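Local coordinates for dopamine N-acetyltransferase-like Protein (Tribolium castaneum, PDB 6V3T) that probably transfers acyl groups from acetyl-CoA and longer acyl-CoA thioesters to the amine of serotonin and related arylalkylamines, at residues Leu102-Asn107 / Tyr204-Met208; Leu27-Leu33 / Asn93-Ile99; Ile15-Arg19 / Glu44-Leu48. One frame throughout, in Å; residues are numbered along the deposited sequence. Where two conformers were deposited one is given.

Interaction 1: Leu102-Asn107 / Tyr204-Met208; sequences LLNNVN and YYKVM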
loop_
_atom_site.group_PDB
_atom_site.type_symbol
_atom_site.label_atom_id
_atom_site.label_comp_id
_atom_site.label_asym_id
_atom_site.label_seq_id
_atom_site.Cartn_x
_atom_site.Cartn_y
_atom_site.Cartn_z
ATOM N N LEU A 102 -10.105 -0.364 9.202
ATOM C CA LEU A 102 -9.448 -1.697 9.267
ATOM C C LEU A 102 -7.930 -1.511 9.280
ATOM O O LEU A 102 -7.274 -2.021 10.212
ATOM C CB LEU A 102 -9.875 -2.533 8.057
ATOM C CG LEU A 102 -9.159 -3.873 7.901
ATOM C CD1 LEU A 102 -9.521 -4.812 9.042
ATOM C CD2 LEU A 102 -9.481 -4.512 6.555
ATOM N N LEU A 103 -7.393 -0.816 8.278
ATOM C CA LEU A 103 -5.930 -0.614 8.141
ATOM C C LEU A 103 -5.377 0.025 9.424
ATOM O O LEU A 103 -4.467 -0.564 10.044
ATOM C CB LEU A 103 -5.661 0.243 6.906
ATOM C CG LEU A 103 -5.980 -0.436 5.575
ATOM C CD1 LEU A 103 -5.541 0.418 4.407
ATOM C CD2 LEU A 103 -5.318 -1.799 5.476
ATOM N N ASN A 104 -5.919 1.169 9.832
ATOM C CA ASN A 104 -5.337 1.974 10.933
ATOM C C ASN A 104 -5.566 1.238 12.264
ATOM O O ASN A 104 -4.610 1.158 13.051
ATOM C CB ASN A 104 -5.834 3.415 10.853
ATOM C CG ASN A 104 -5.282 4.145 9.641
ATOM O OD1 ASN A 104 -4.132 4.568 9.626
ATOM N ND2 ASN A 104 -6.087 4.305 8.610
ATOM N N ASN A 105 -6.753 0.667 12.496
ATOM C CA ASN A 105 -7.028 -0.137 13.718
ATOM C C ASN A 105 -5.999 -1.266 13.817
ATOM O O ASN A 105 -5.293 -1.335 14.839
ATOM C CB ASN A 105 -8.443 -0.717 13.752
ATOM C CG ASN A 105 -9.482 0.297 14.175
ATOM O OD1 ASN A 105 -9.154 1.452 14.442
ATOM N ND2 ASN A 105 -10.733 -0.129 14.235
ATOM N N VAL A 106 -5.910 -2.107 12.784
ATOM C CA VAL A 106 -4.986 -3.279 12.752
ATOM C C VAL A 106 -3.575 -2.785 13.082
ATOM O O VAL A 106 -2.933 -3.360 13.994
ATOM C CB VAL A 106 -5.012 -4.009 11.397
ATOM C CG1 VAL A 106 -3.894 -5.044 11.297
ATOM C CG2 VAL A 106 -6.361 -4.659 11.130
ATOM N N ASN A 107 -3.108 -1.766 12.358
ATOM C CA ASN A 107 -1.749 -1.204 12.545
ATOM C C ASN A 107 -1.610 -0.763 14.000
ATOM O O ASN A 107 -0.690 -1.252 14.685
ATOM C CB ASN A 107 -1.465 -0.074 11.562
ATOM C CG ASN A 107 -0.727 -0.569 10.338
ATOM O OD1 ASN A 107 0.500 -0.589 10.325
ATOM N ND2 ASN A 107 -1.465 -0.988 9.320
ATOM N N TYR A 204 -7.631 -13.009 3.221
ATOM C CA TYR A 204 -7.072 -12.367 4.442
ATOM C C TYR A 204 -6.005 -11.318 4.106
ATOM O O TYR A 204 -5.381 -11.372 3.029
ATOM C CB TYR A 204 -6.526 -13.436 5.386
ATOM C CG TYR A 204 -5.609 -14.438 4.737
ATOM C CD1 TYR A 204 -6.073 -15.431 3.910
ATOM C CD2 TYR A 204 -4.258 -14.404 4.952
ATOM C CE1 TYR A 204 -5.229 -16.344 3.304
ATOM C CE2 TYR A 204 -3.398 -15.325 4.377
ATOM C CZ TYR A 204 -3.879 -16.300 3.542
ATOM O OH TYR A 204 -3.026 -17.191 2.968
ATOM N N TYR A 205 -5.826 -10.386 5.049
ATOM C CA TYR A 205 -4.891 -9.229 4.998
ATOM C C TYR A 205 -3.795 -9.465 6.038
ATOM O O TYR A 205 -4.108 -9.783 7.217
ATOM C CB TYR A 205 -5.661 -7.923 5.218
ATOM C CG TYR A 205 -4.928 -6.760 5.851
ATOM C CD1 TYR A 205 -3.780 -6.220 5.288
ATOM C CD2 TYR A 205 -5.444 -6.129 6.970
ATOM C CE1 TYR A 205 -3.140 -5.121 5.849
ATOM C CE2 TYR A 205 -4.822 -5.030 7.542
ATOM C CZ TYR A 205 -3.664 -4.523 6.983
ATOM O OH TYR A 205 -3.057 -3.442 7.563
ATOM N N LYS A 206 -2.544 -9.376 5.593
ATOM C CA LYS A 206 -1.360 -9.520 6.460
ATOM C C LYS A 206 -0.640 -8.188 6.508
ATOM O O LYS A 206 -0.411 -7.612 5.426
ATOM C CB LYS A 206 -0.390 -10.556 5.909
ATOM C CG LYS A 206 -0.740 -12.001 6.201
ATOM C CD LYS A 206 0.119 -12.927 5.390
ATOM C CE LYS A 206 0.075 -14.360 5.847
ATOM N NZ LYS A 206 1.104 -15.138 5.129
ATOM N N VAL A 207 -0.315 -7.732 7.714
ATOM C CA VAL A 207 0.788 -6.763 7.952
ATOM C C VAL A 207 2.079 -7.583 8.007
ATOM O O VAL A 207 2.116 -8.582 8.740
ATOM C CB VAL A 207 0.551 -5.913 9.212
ATOM C CG1 VAL A 207 1.759 -5.059 9.561
ATOM C CG2 VAL A 207 -0.671 -5.028 9.042
ATOM N N MET A 208 3.061 -7.199 7.194
ATOM C CA MET A 208 4.319 -7.952 6.986
ATOM C C MET A 208 5.486 -6.980 7.106
ATOM O O MET A 208 5.308 -5.789 6.839
ATOM C CB MET A 208 4.336 -8.639 5.617
ATOM C CG MET A 208 3.121 -9.522 5.391
ATOM S SD MET A 208 3.162 -10.506 3.873
ATOM C CE MET A 208 4.230 -11.853 4.396
#
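The ring of Tyr-205 packs among Leu-102, Leu-103 and Val-106, joining strand 204-211 to helix 94-108 in the GNAT fold, the mixed sheet flanked by helices found in acetyltransferases. Leu-103 approaches the phenol end obliquely, its CD2 lying 3.5 Å from CZ of Tyr-205. Val-106 runs past the ring in the opposite direction and sets CG1 3.9 Å from CE2 of Tyr-205. Leu-102 is more distant, with CD2 4.4 Å from the ring atom CD2 of Tyr-205. The same CG1 of Val-106 also meets CG2 of Val-207 at 3.9 Å, so one branched side chain fills the groove between two strand residues that point to the same side. Tyr-205 and Val-207 turn their side chains to the helix 94-108 face, while Lys-206 and Met-208 turn theirs to helix 165-174. Tyrosine gives the strand the length to bridge to the helix, for the axes of the two segments approach only to 10.2 Å, and with CG anti to the backbone N (chi1 151°) the ring reaches across the gap.

Further out, Asn-107 flanks the phenol end. Its ND2 comes within 3.4 Å of Tyr-205 OH, but at an angle too poor for a hydrogen bond. That nitrogen is engaged by Asp-161 OD1 and by the helix itself, which hold the amide in place. Leu-103 O therefore receives two donors, Asn-107 N and Asn-107 ND2, the latter at 3.1 Å, almost straight (163°) and 46° above the carbonyl plane.

Interaction 2: Leu27-Leu33 / Asn93-Ile99; sequences LNASVGL and NIKYQRI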
loop_
_atom_site.group_PDB
_atom_site.type_symbol
_atom_site.label_atom_id
_atom_site.label_comp_id
_atom_site.label_asym_id
_atom_site.label_seq_id
_atom_site.Cartn_x
_atom_site.Cartn_y
_atom_site.Cartn_z
ATOM N N LEU A 27 -9.059 -5.151 -1.360
ATOM C CA LEU A 27 -9.856 -4.477 -0.307
ATOM C C LEU A 27 -10.818 -3.477 -0.952
ATOM O O LEU A 27 -12.017 -3.629 -0.760
ATOM C CB LEU A 27 -8.916 -3.762 0.657
ATOM C CG LEU A 27 -9.611 -3.098 1.837
ATOM C CD1 LEU A 27 -10.574 -4.070 2.495
ATOM C CD2 LEU A 27 -8.589 -2.583 2.838
ATOM N N ASN A 28 -10.272 -2.513 -1.691
ATOM C CA ASN A 28 -11.006 -1.483 -2.469
ATOM C C ASN A 28 -12.214 -2.131 -3.135
ATOM O O ASN A 28 -13.327 -1.638 -2.938
ATOM C CB ASN A 28 -10.105 -0.857 -3.533
ATOM C CG ASN A 28 -10.848 0.078 -4.456
ATOM O OD1 ASN A 28 -11.837 -0.304 -5.061
ATOM N ND2 ASN A 28 -10.370 1.301 -4.578
ATOM N N ALA A 29 -11.971 -3.195 -3.901
ATOM C CA ALA A 29 -12.988 -3.948 -4.669
ATOM C C ALA A 29 -14.155 -4.330 -3.759
ATOM O O ALA A 29 -15.306 -4.093 -4.164
ATOM C CB ALA A 29 -12.375 -5.174 -5.289
ATOM N N SER A 30 -13.867 -4.878 -2.574
ATOM C CA SER A 30 -14.879 -5.517 -1.690
ATOM C C SER A 30 -15.813 -4.464 -1.076
ATOM O O SER A 30 -16.854 -4.883 -0.529
ATOM C CB SER A 30 -14.241 -6.363 -0.625
ATOM O OG SER A 30 -13.651 -5.564 0.385
ATOM N N VAL A 31 -15.445 -3.174 -1.133
ATOM C CA VAL A 31 -16.295 -2.027 -0.679
ATOM C C VAL A 31 -16.610 -1.112 -1.872
ATOM O O VAL A 31 -17.640 -0.420 -1.808
ATOM C CB VAL A 31 -15.645 -1.224 0.469
ATOM C CG1 VAL A 31 -15.064 -2.119 1.552
ATOM C CG2 VAL A 31 -14.589 -0.248 -0.023
ATOM N N GLY A 32 -15.737 -1.073 -2.887
ATOM C CA GLY A 32 -15.909 -0.284 -4.123
ATOM C C GLY A 32 -15.876 1.205 -3.843
ATOM O O GLY A 32 -16.956 1.802 -3.769
ATOM N N LEU A 33 -14.682 1.779 -3.673
ATOM C CA LEU A 33 -14.472 3.233 -3.429
ATOM C C LEU A 33 -14.103 3.926 -4.745
ATOM O O LEU A 33 -14.721 4.953 -5.046
ATOM C CB LEU A 33 -13.369 3.417 -2.385
ATOM C CG LEU A 33 -13.302 4.794 -1.722
ATOM C CD1 LEU A 33 -14.377 4.949 -0.662
ATOM C CD2 LEU A 33 -11.939 5.034 -1.107
ATOM N N ASN A 93 -17.453 9.569 4.811
ATOM C CA ASN A 93 -17.630 8.642 3.668
ATOM C C ASN A 93 -17.487 7.216 4.202
ATOM O O ASN A 93 -16.377 6.839 4.598
ATOM C CB ASN A 93 -16.651 8.969 2.548
ATOM C CG ASN A 93 -16.694 7.983 1.401
ATOM O OD1 ASN A 93 -17.232 6.882 1.530
ATOM N ND2 ASN A 93 -16.113 8.365 0.275
ATOM N N ILE A 94 -18.592 6.476 4.209
ATOM C CA ILE A 94 -18.759 5.219 4.991
ATOM C C ILE A 94 -17.768 4.190 4.437
ATOM O O ILE A 94 -17.036 3.601 5.236
ATOM C CB ILE A 94 -20.229 4.739 4.960
ATOM C CG1 ILE A 94 -21.217 5.874 5.277
ATOM C CG2 ILE A 94 -20.418 3.547 5.895
ATOM C CD1 ILE A 94 -21.821 6.571 4.059
ATOM N N LYS A 95 -17.691 4.065 3.110
ATOM C CA LYS A 95 -16.760 3.153 2.388
ATOM C C LYS A 95 -15.332 3.365 2.890
ATOM O O LYS A 95 -14.654 2.363 3.225
ATOM C CB LYS A 95 -16.854 3.403 0.882
ATOM C CG LYS A 95 -18.163 2.909 0.293
ATOM C CD LYS A 95 -18.359 3.102 -1.177
ATOM C CE LYS A 95 -19.333 2.078 -1.707
ATOM N NZ LYS A 95 -20.280 2.604 -2.705
ATOM N N TYR A 96 -14.914 4.632 2.941
ATOM C CA TYR A 96 -13.544 5.071 3.307
ATOM C C TYR A 96 -13.231 4.606 4.729
ATOM O O TYR A 96 -12.110 4.135 4.973
ATOM C CB TYR A 96 -13.416 6.589 3.171
ATOM C CG TYR A 96 -12.028 7.108 3.436
ATOM C CD1 TYR A 96 -11.573 7.284 4.734
ATOM C CD2 TYR A 96 -11.164 7.415 2.396
ATOM C CE1 TYR A 96 -10.297 7.754 4.996
ATOM C CE2 TYR A 96 -9.884 7.889 2.640
ATOM C CZ TYR A 96 -9.450 8.056 3.946
ATOM O OH TYR A 96 -8.191 8.500 4.219
ATOM N N GLN A 97 -14.199 4.745 5.637
ATOM C CA GLN A 97 -14.058 4.335 7.059
ATOM C C GLN A 97 -13.866 2.820 7.135
ATOM O O GLN A 97 -13.148 2.363 8.031
ATOM C CB GLN A 97 -15.261 4.762 7.910
ATOM C CG GLN A 97 -14.982 5.981 8.780
ATOM C CD GLN A 97 -15.420 7.260 8.115
ATOM O OE1 GLN A 97 -14.678 7.907 7.374
ATOM N NE2 GLN A 97 -16.664 7.624 8.358
ATOM N N ARG A 98 -14.493 2.070 6.237
ATOM C CA ARG A 98 -14.450 0.588 6.260
ATOM C C ARG A 98 -13.041 0.160 5.843
ATOM O O ARG A 98 -12.404 -0.595 6.596
ATOM C CB ARG A 98 -15.606 0.047 5.415
ATOM C CG ARG A 98 -16.954 0.551 5.911
ATOM C CD ARG A 98 -18.139 0.009 5.148
ATOM N NE ARG A 98 -19.202 -0.460 6.026
ATOM C CZ ARG A 98 -20.280 -1.119 5.611
ATOM N NH1 ARG A 98 -21.187 -1.521 6.486
ATOM N NH2 ARG A 98 -20.449 -1.377 4.324
ATOM N N ILE A 99 -12.530 0.724 4.754
ATOM C CA ILE A 99 -11.144 0.450 4.292
ATOM C C ILE A 99 -10.169 0.875 5.391
ATOM O O ILE A 99 -9.511 0.006 5.977
ATOM C CB ILE A 99 -10.829 1.168 2.973
ATOM C CG1 ILE A 99 -11.682 0.643 1.815
ATOM C CG2 ILE A 99 -9.346 1.058 2.674
ATOM C CD1 ILE A 99 -11.303 1.200 0.462
#
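Ile-99 is wedged between Leu-27, Val-31 and Leu-33, where the short helix 26-31 passes the first turns of helix 94-108. From CB the side chain forks, and with CG1 anti to the carbonyl carbon (chi1 -65°) its two branches go to different neighbours. CG2 meets Leu-27 CD2 at 3.7 Å. CG1 lies 3.6 Å from Val-31 CG2, and the terminal CD1 goes on past that methyl to the backbone, 4.0 Å from Asn-28 CA. The tip also reaches Leu-33 CB at 4.2 Å. A beta-branched chain suits this spot, since it spreads over a full turn of the opposing helix. With an alanine here, Leu-27 CD2 and Val-31 CG2 would probably be left facing a gap beside the bound acetyl-CoA.

Toward the start of helix 94-108, Leu-33 slides past Lys-95 in the opposite direction, its CD1 packing on the lysine CB. The aliphatic part of Lys-95 then lies along the carbonyl oxygens of Val-31 and Gly-32, where Gly-32, with a positive phi of 66°, leaves the helical conformation. The segments 27-31 and 94-99 run roughly antiparallel, at 142°. Acetyl-CoA touches Ile-99, so this is an apolar helix-helix packing beside the acyl donor of a GNAT enzyme.

Interaction 3: Ile15-Arg19 / Glu44-Leu48; sequences IHHLR and EHHDL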
loop_
_atom_site.group_PDB
_atom_site.type_symbol
_atom_site.label_atom_id
_atom_site.label_comp_id
_atom_site.label_asym_id
_atom_site.label_seq_id
_atom_site.Cartn_x
_atom_site.Cartn_y
_atom_site.Cartn_z
ATOM N N ILE A 15 -0.519 9.421 -11.116
ATOM C CA ILE A 15 -1.943 9.455 -10.679
ATOM C C ILE A 15 -2.794 8.830 -11.788
ATOM O O ILE A 15 -3.622 7.955 -11.479
ATOM C CB ILE A 15 -2.395 10.883 -10.319
ATOM C CG1 ILE A 15 -1.592 11.455 -9.150
ATOM C CG2 ILE A 15 -3.889 10.914 -10.040
ATOM C CD1 ILE A 15 -1.758 10.695 -7.850
ATOM N N HIS A 16 -2.589 9.252 -13.041
ATOM C CA HIS A 16 -3.354 8.747 -14.215
ATOM C C HIS A 16 -3.067 7.253 -14.412
ATOM O O HIS A 16 -3.956 6.550 -14.932
ATOM C CB HIS A 16 -3.079 9.572 -15.482
ATOM C CG HIS A 16 -4.087 9.320 -16.556
ATOM N ND1 HIS A 16 -5.415 9.694 -16.427
ATOM C CD2 HIS A 16 -3.984 8.708 -17.756
ATOM C CE1 HIS A 16 -6.081 9.329 -17.502
ATOM N NE2 HIS A 16 -5.225 8.725 -18.334
ATOM N N HIS A 17 -1.880 6.786 -14.006
ATOM C CA HIS A 17 -1.542 5.339 -13.939
ATOM C C HIS A 17 -2.408 4.673 -12.869
ATOM O O HIS A 17 -2.966 3.604 -13.140
ATOM C CB HIS A 17 -0.053 5.119 -13.653
ATOM C CG HIS A 17 0.272 3.736 -13.194
ATOM N ND1 HIS A 17 1.045 2.877 -13.944
ATOM C CD2 HIS A 17 -0.056 3.061 -12.071
ATOM C CE1 HIS A 17 1.179 1.737 -13.303
ATOM N NE2 HIS A 17 0.515 1.825 -12.155
ATOM N N LEU A 18 -2.492 5.277 -11.686
ATOM C CA LEU A 18 -3.186 4.671 -10.520
ATOM C C LEU A 18 -4.680 4.612 -10.821
ATOM O O LEU A 18 -5.280 3.556 -10.581
ATOM C CB LEU A 18 -2.895 5.482 -9.252
ATOM C CG LEU A 18 -1.511 5.265 -8.633
ATOM C CD1 LEU A 18 -1.340 6.125 -7.394
ATOM C CD2 LEU A 18 -1.272 3.798 -8.288
ATOM N N ARG A 19 -5.241 5.703 -11.349
ATOM C CA ARG A 19 -6.670 5.784 -11.747
ATOM C C ARG A 19 -6.997 4.572 -12.627
ATOM O O ARG A 19 -7.979 3.884 -12.312
ATOM C CB ARG A 19 -6.964 7.115 -12.446
ATOM C CG ARG A 19 -7.129 8.286 -11.485
ATOM C CD ARG A 19 -7.640 9.541 -12.166
ATOM N NE ARG A 19 -6.641 10.593 -12.177
ATOM C CZ ARG A 19 -6.464 11.467 -13.162
ATOM N NH1 ARG A 19 -7.226 11.423 -14.244
ATOM N NH2 ARG A 19 -5.510 12.377 -13.075
ATOM N N GLU A 44 -5.963 10.074 -3.630
ATOM C CA GLU A 44 -4.959 10.729 -4.509
ATOM C C GLU A 44 -4.195 11.784 -3.696
ATOM O O GLU A 44 -3.001 11.973 -3.981
ATOM C CB GLU A 44 -5.631 11.285 -5.770
ATOM C CG GLU A 44 -5.753 10.249 -6.886
ATOM C CD GLU A 44 -6.917 10.399 -7.860
ATOM O OE1 GLU A 44 -7.002 11.439 -8.536
ATOM O OE2 GLU A 44 -7.730 9.460 -7.959
ATOM N N HIS A 45 -4.838 12.407 -2.697
ATOM C CA HIS A 45 -4.202 13.399 -1.789
ATOM C C HIS A 45 -3.148 12.724 -0.898
ATOM O O HIS A 45 -2.032 13.270 -0.809
ATOM C CB HIS A 45 -5.235 14.148 -0.941
ATOM C CG HIS A 45 -4.589 15.117 -0.009
ATOM N ND1 HIS A 45 -3.790 16.154 -0.469
ATOM C CD2 HIS A 45 -4.564 15.184 1.339
ATOM C CE1 HIS A 45 -3.325 16.834 0.557
ATOM N NE2 HIS A 45 -3.788 16.261 1.679
ATOM N N HIS A 46 -3.488 11.614 -0.232
ATOM C CA HIS A 46 -2.524 10.830 0.588
ATOM C C HIS A 46 -1.307 10.520 -0.275
ATOM O O HIS A 46 -0.185 10.825 0.149
ATOM C CB HIS A 46 -3.122 9.524 1.115
ATOM C CG HIS A 46 -4.100 9.726 2.209
ATOM N ND1 HIS A 46 -3.786 9.517 3.536
ATOM C CD2 HIS A 46 -5.377 10.138 2.178
ATOM C CE1 HIS A 46 -4.842 9.775 4.278
ATOM N NE2 HIS A 46 -5.828 10.159 3.470
ATOM N N ASP A 47 -1.557 9.962 -1.459
ATOM C CA ASP A 47 -0.523 9.424 -2.378
ATOM C C ASP A 47 0.428 10.570 -2.749
ATOM O O ASP A 47 1.658 10.336 -2.792
ATOM C CB ASP A 47 -1.183 8.742 -3.582
ATOM C CG ASP A 47 -2.256 7.731 -3.202
ATOM O OD1 ASP A 47 -2.581 7.653 -2.000
ATOM O OD2 ASP A 47 -2.768 7.038 -4.106
ATOM N N LEU A 48 -0.123 11.771 -2.961
ATOM C CA LEU A 48 0.633 12.999 -3.328
ATOM C C LEU A 48 1.647 13.335 -2.231
ATOM O O LEU A 48 2.763 13.775 -2.586
ATOM C CB LEU A 48 -0.351 14.155 -3.543
ATOM C CG LEU A 48 -0.570 14.610 -4.991
ATOM C CD1 LEU A 48 -0.445 13.460 -5.984
ATOM C CD2 LEU A 48 -1.925 15.295 -5.145
#
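Ile-15 and Glu-44 carry most of this contact between helices 11-19 and 41-52, with Asp-47 adding a smaller share. Ile-15 points at the other helix and forks on arrival: CG2 lies against the Glu-44 side chain, 3.7 Å from its CG and 3.5 Å from its OE1, while CD1 meets Leu-48 CD1 at 3.6 Å, the Ile-15 and Leu-48 side chains crossing at about a right angle. Placing CG1 anti to the carbonyl carbon (chi1 -62°) divides the branches in this way, and isoleucine fits because it has a branch for each of the two neighbours.

Glu-44 offers both carbon and charge. Its methylene chain, extended beyond CG, passes obliquely over Ile-15 and brings the carboxylate beside Arg-19. There OE1 and the arginine NE form a long salt bridge of 3.8 Å, with guanidinium and carboxylate planes 21° apart. The pairing is loose, and the stronger polar partner is met by OE2, which accepts the backbone N-H of Cys-40, just ahead of helix 41-52. One carboxylate thus addresses its own helix start and the facing helix, and Pro-39 packs against both Glu-44 and Arg-19.

These helices belong to the N-terminal part of the GNAT fold, where helical segments pack beside the central sheet; the axes of segments 15-19 and 44-48 come within 11.6 Å at 139°, closer to antiparallel than to parallel. Leu-18 and Asp-47 occupy the side of the contact nearer the sheet, and both touch Ile-126 on strand 120-129. Leucine suits that buried position, where it packs on Ile-126 and Ser-128 of the strand. Asp-47 is buried too, and its OD2 lies 3.7 Å from CD1 of Leu-18.

Helix 94-108 serves interactions 1 and 2 in succession, its first turns meeting segment 27-33 and its later ones the strand. The two contacts merge through Leu-27, whose CD1 is 4.2 Å from Leu-102 CD2 and whose CD2 is 4.3 Å from Leu-103 CD2. Interaction 3 touches interaction 2 where Tyr-96 OH and His-46 NE2 lie 3.0 Å apart, but stays clear of interaction 1: their nearest atoms are about 7 Å apart and their centres 21 Å. Bound acetyl-CoA lies close to interactions 1 and 2, about 4 Å from the side chains of Leu-103 and Ile-99, and farther, about 7 Å, from that of Asp-47 in interaction 3.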